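Local coordinates for tetratricopeptide repeat protein (Parabacteroides merdae ATCC 43184, PDB 4R7S) that is of unknown function but, as a tetratricopeptide repeat protein built of paired helices, probably serves as a scaffold that binds other proteins, at residues 41-52 / 76-87. Numbering follows the deposited sequence.
Sequences YALLTNLGTIQR and TILENRASLYTE. With EDO (1,2-ethanediol), chain H.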
# COMPACT_ATOMS: atom_id res chain seq x y z
N TYR A 41 -4.79 8.81 24.55
CA TYR A 41 -5.08 8.69 23.11
C TYR A 41 -3.73 8.55 22.32
O TYR A 41 -3.70 7.94 21.25
CB TYR A 41 -5.90 9.91 22.62
CG TYR A 41 -5.04 11.14 22.43
CD1 TYR A 41 -4.67 11.93 23.51
CD2 TYR A 41 -4.50 11.44 21.18
CE1 TYR A 41 -3.79 13.01 23.35
CE2 TYR A 41 -3.62 12.51 21.01
CZ TYR A 41 -3.28 13.30 22.10
OH TYR A 41 -2.43 14.37 21.93
N ALA A 42 -2.64 9.14 22.85
CA ALA A 42 -1.34 9.04 22.20
C ALA A 42 -0.79 7.65 22.40
O ALA A 42 -0.17 7.10 21.48
CB ALA A 42 -0.39 10.07 22.76
N LEU A 43 -1.02 7.06 23.58
CA LEU A 43 -0.55 5.73 23.90
C LEU A 43 -1.29 4.72 23.05
O LEU A 43 -0.67 3.79 22.53
CB LEU A 43 -0.72 5.42 25.40
CG LEU A 43 0.10 6.28 26.37
CD1 LEU A 43 0.08 5.66 27.78
CD2 LEU A 43 1.53 6.46 25.87
N LEU A 44 -2.62 4.94 22.87
CA LEU A 44 -3.47 4.07 22.05
C LEU A 44 -3.03 4.12 20.58
O LEU A 44 -3.10 3.08 19.92
CB LEU A 44 -4.96 4.42 22.19
CG LEU A 44 -5.57 3.96 23.51
CD1 LEU A 44 -6.70 4.88 23.98
CD2 LEU A 44 -5.99 2.51 23.48
N THR A 45 -2.50 5.26 20.11
CA THR A 45 -2.03 5.39 18.72
C THR A 45 -0.81 4.48 18.53
O THR A 45 -0.84 3.66 17.60
CB THR A 45 -1.76 6.86 18.33
OG1 THR A 45 -2.87 7.67 18.71
CG2 THR A 45 -1.58 7.03 16.85
N ASN A 46 0.21 4.60 19.42
CA ASN A 46 1.44 3.79 19.44
C ASN A 46 1.10 2.31 19.53
O ASN A 46 1.61 1.52 18.73
CB ASN A 46 2.34 4.16 20.64
CG ASN A 46 2.89 5.57 20.68
OD1 ASN A 46 3.19 6.19 19.65
ND2 ASN A 46 3.09 6.07 21.91
N LEU A 47 0.19 1.94 20.44
CA LEU A 47 -0.29 0.57 20.64
C LEU A 47 -0.88 0.03 19.33
O LEU A 47 -0.48 -1.05 18.90
CB LEU A 47 -1.32 0.50 21.80
CG LEU A 47 -1.93 -0.87 22.12
CD1 LEU A 47 -0.91 -1.83 22.72
CD2 LEU A 47 -3.09 -0.73 23.10
N GLY A 48 -1.74 0.81 18.68
CA GLY A 48 -2.33 0.45 17.40
C GLY A 48 -1.27 0.08 16.37
O GLY A 48 -1.38 -0.97 15.74
N THR A 49 -0.22 0.92 16.24
CA THR A 49 0.87 0.70 15.29
C THR A 49 1.70 -0.54 15.67
O THR A 49 2.02 -1.33 14.78
CB THR A 49 1.73 1.94 15.15
OG1 THR A 49 0.89 3.09 15.12
CG2 THR A 49 2.51 1.94 13.87
N ILE A 50 2.02 -0.70 16.98
CA ILE A 50 2.76 -1.85 17.53
C ILE A 50 1.97 -3.16 17.25
O ILE A 50 2.56 -4.16 16.82
CB ILE A 50 3.02 -1.64 19.04
CG1 ILE A 50 4.09 -0.55 19.25
CG2 ILE A 50 3.38 -2.94 19.75
CD1 ILE A 50 4.08 0.04 20.61
N GLN A 51 0.64 -3.12 17.46
CA GLN A 51 -0.28 -4.23 17.21
C GLN A 51 -0.35 -4.55 15.72
O GLN A 51 -0.36 -5.73 15.37
CB GLN A 51 -1.68 -3.93 17.77
CG GLN A 51 -1.71 -3.94 19.30
CD GLN A 51 -3.09 -3.66 19.84
OE1 GLN A 51 -3.82 -2.79 19.35
NE2 GLN A 51 -3.48 -4.39 20.87
N ARG A 52 -0.39 -3.53 14.86
CA ARG A 52 -0.44 -3.69 13.40
C ARG A 52 0.85 -4.35 12.89
O ARG A 52 0.78 -5.25 12.05
CB ARG A 52 -0.67 -2.34 12.70
CG ARG A 52 -1.01 -2.47 11.22
CD ARG A 52 -0.86 -1.16 10.48
NE ARG A 52 -1.32 -1.30 9.10
CZ ARG A 52 -1.38 -0.31 8.21
NH1 ARG A 52 -1.01 0.92 8.54
NH2 ARG A 52 -1.81 -0.55 6.98
N THR A 76 -2.55 11.90 12.12
CA THR A 76 -1.82 10.65 12.36
C THR A 76 -2.78 9.49 12.55
O THR A 76 -2.66 8.52 11.81
CB THR A 76 -0.86 10.78 13.53
OG1 THR A 76 0.07 11.82 13.24
CG2 THR A 76 -0.08 9.49 13.78
N ILE A 77 -3.74 9.59 13.48
CA ILE A 77 -4.69 8.51 13.74
C ILE A 77 -5.51 8.19 12.46
O ILE A 77 -5.64 7.02 12.12
CB ILE A 77 -5.60 8.82 14.98
CG1 ILE A 77 -4.72 9.17 16.21
CG2 ILE A 77 -6.52 7.62 15.31
CD1 ILE A 77 -5.51 9.82 17.44
N LEU A 78 -5.99 9.22 11.74
CA LEU A 78 -6.80 9.03 10.53
C LEU A 78 -6.00 8.38 9.43
O LEU A 78 -6.49 7.45 8.79
CB LEU A 78 -7.40 10.37 10.04
CG LEU A 78 -8.53 10.93 10.91
CD1 LEU A 78 -8.81 12.36 10.54
CD2 LEU A 78 -9.80 10.08 10.81
N GLU A 79 -4.76 8.83 9.23
CA GLU A 79 -3.84 8.29 8.22
C GLU A 79 -3.49 6.83 8.54
O GLU A 79 -3.46 6.02 7.63
CB GLU A 79 -2.58 9.17 8.14
CG GLU A 79 -1.54 8.70 7.15
CD GLU A 79 -0.19 9.39 7.27
OE1 GLU A 79 -0.16 10.64 7.25
OE2 GLU A 79 0.83 8.67 7.32
N ASN A 80 -3.27 6.49 9.81
CA ASN A 80 -2.91 5.12 10.16
C ASN A 80 -4.11 4.16 10.08
O ASN A 80 -3.97 3.07 9.53
CB ASN A 80 -2.23 5.07 11.53
CG ASN A 80 -0.80 5.53 11.43
OD1 ASN A 80 0.11 4.79 11.03
ND2 ASN A 80 -0.57 6.78 11.66
N ARG A 81 -5.27 4.58 10.58
CA ARG A 81 -6.49 3.75 10.55
C ARG A 81 -7.02 3.60 9.11
O ARG A 81 -7.47 2.52 8.74
CB ARG A 81 -7.55 4.37 11.48
CG ARG A 81 -8.71 3.48 11.90
CD ARG A 81 -9.89 4.40 11.80
NE ARG A 81 -10.94 4.20 12.78
CZ ARG A 81 -12.09 4.86 12.79
NH1 ARG A 81 -12.35 5.76 11.84
NH2 ARG A 81 -13.00 4.64 13.73
N ALA A 82 -6.91 4.67 8.28
CA ALA A 82 -7.35 4.54 6.89
C ALA A 82 -6.46 3.52 6.17
O ALA A 82 -6.98 2.66 5.46
CB ALA A 82 -7.31 5.88 6.18
N SER A 83 -5.14 3.56 6.44
CA SER A 83 -4.17 2.62 5.89
C SER A 83 -4.47 1.21 6.39
O SER A 83 -4.36 0.25 5.63
CB SER A 83 -2.75 3.03 6.28
OG SER A 83 -1.80 2.09 5.83
N LEU A 84 -4.86 1.08 7.66
CA LEU A 84 -5.21 -0.21 8.21
C LEU A 84 -6.49 -0.75 7.55
O LEU A 84 -6.54 -1.93 7.21
CB LEU A 84 -5.35 -0.15 9.75
CG LEU A 84 -5.75 -1.45 10.45
CD1 LEU A 84 -4.74 -2.56 10.24
CD2 LEU A 84 -5.94 -1.22 11.91
N TYR A 85 -7.51 0.12 7.34
CA TYR A 85 -8.76 -0.26 6.68
C TYR A 85 -8.50 -0.81 5.29
O TYR A 85 -9.12 -1.79 4.89
CB TYR A 85 -9.73 0.93 6.60
CG TYR A 85 -10.59 1.15 7.83
CD1 TYR A 85 -11.17 0.08 8.50
CD2 TYR A 85 -10.85 2.43 8.31
CE1 TYR A 85 -11.98 0.27 9.62
CE2 TYR A 85 -11.68 2.64 9.41
CZ TYR A 85 -12.24 1.55 10.07
OH TYR A 85 -13.05 1.73 11.16
N THR A 86 -7.56 -0.19 4.56
CA THR A 86 -7.15 -0.57 3.22
C THR A 86 -6.58 -1.99 3.26
O THR A 86 -6.96 -2.82 2.43
CB THR A 86 -6.17 0.47 2.65
OG1 THR A 86 -6.87 1.71 2.50
CG2 THR A 86 -5.62 0.08 1.27
N GLU A 87 -5.71 -2.28 4.27
CA GLU A 87 -5.08 -3.58 4.48
C GLU A 87 -6.15 -4.64 4.82
O GLU A 87 -6.00 -5.80 4.45
CB GLU A 87 -4.03 -3.47 5.59
CG GLU A 87 -3.01 -4.60 5.55
CD GLU A 87 -2.01 -4.69 6.69
OE1 GLU A 87 -1.65 -3.63 7.25
OE2 GLU A 87 -1.53 -5.81 6.97
C1 EDO H . 3.69 5.50 13.34
O1 EDO H . 3.43 5.11 11.99
C2 EDO H . 2.37 5.92 14.07
O2 EDO H . 2.32 5.34 15.37
O HOH W 1 -0.29 2.13 11.03
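R52 reaches from the C-terminal end of segment 41-52 into a socket formed by N80, S83, L84 and E87 on the helix of 76-87. A long cationic side chain suits this place because the axes of the two segments, inclined at 26°, stay 10.9 Å apart even at their closest. CG stands anti to the backbone N (chi1 -169°) and the chain runs extended to NE, which carries the guanidinium across the gap.

The salt bridge with E87 is side-on: NE and NH2 both converge on OE1, with R52 NE 3.0 Å from E87 OE1, and the two flat groups are inclined by 31°. At the end of the guanidinium, NH1 and NH2 share the hydroxyl of S83, the shorter bond being R52 NH2 to S83 OG at 2.9 Å. Both acceptors lie near the guanidinium plane, so they fix its rotation. L84 adds apolar contact, its CD1 lying 3.9 Å from R52 CG.

Water extends the polar network, accepting from R52 NH1 and donating to N80 OD1. The N80 amide is steadied by its ND2, which donates to T76 O one turn back. Ethanediol, probably from the crystallisation liquor, bonds through O2 to T49 OG1 (2.7 Å) and weakly to N80 OD1.

Near the N-terminal ends the contact is mainly van der Waals. I77 CG1 packs 3.5 Å from T45 OG1, a hydroxyl already turned back to donate to Y41 O, while I77 CD1 meets the edge of the Y41 ring, 4.2 Å from Y41 CD2.

The two helices lie side by side with helix 57-68 touching both, as in the stacked helices of a tetratricopeptide repeat array. Their union is largely polar and partly solvated, joined by charge and directed hydrogen bonds rather than a continuous hydrophobic seam.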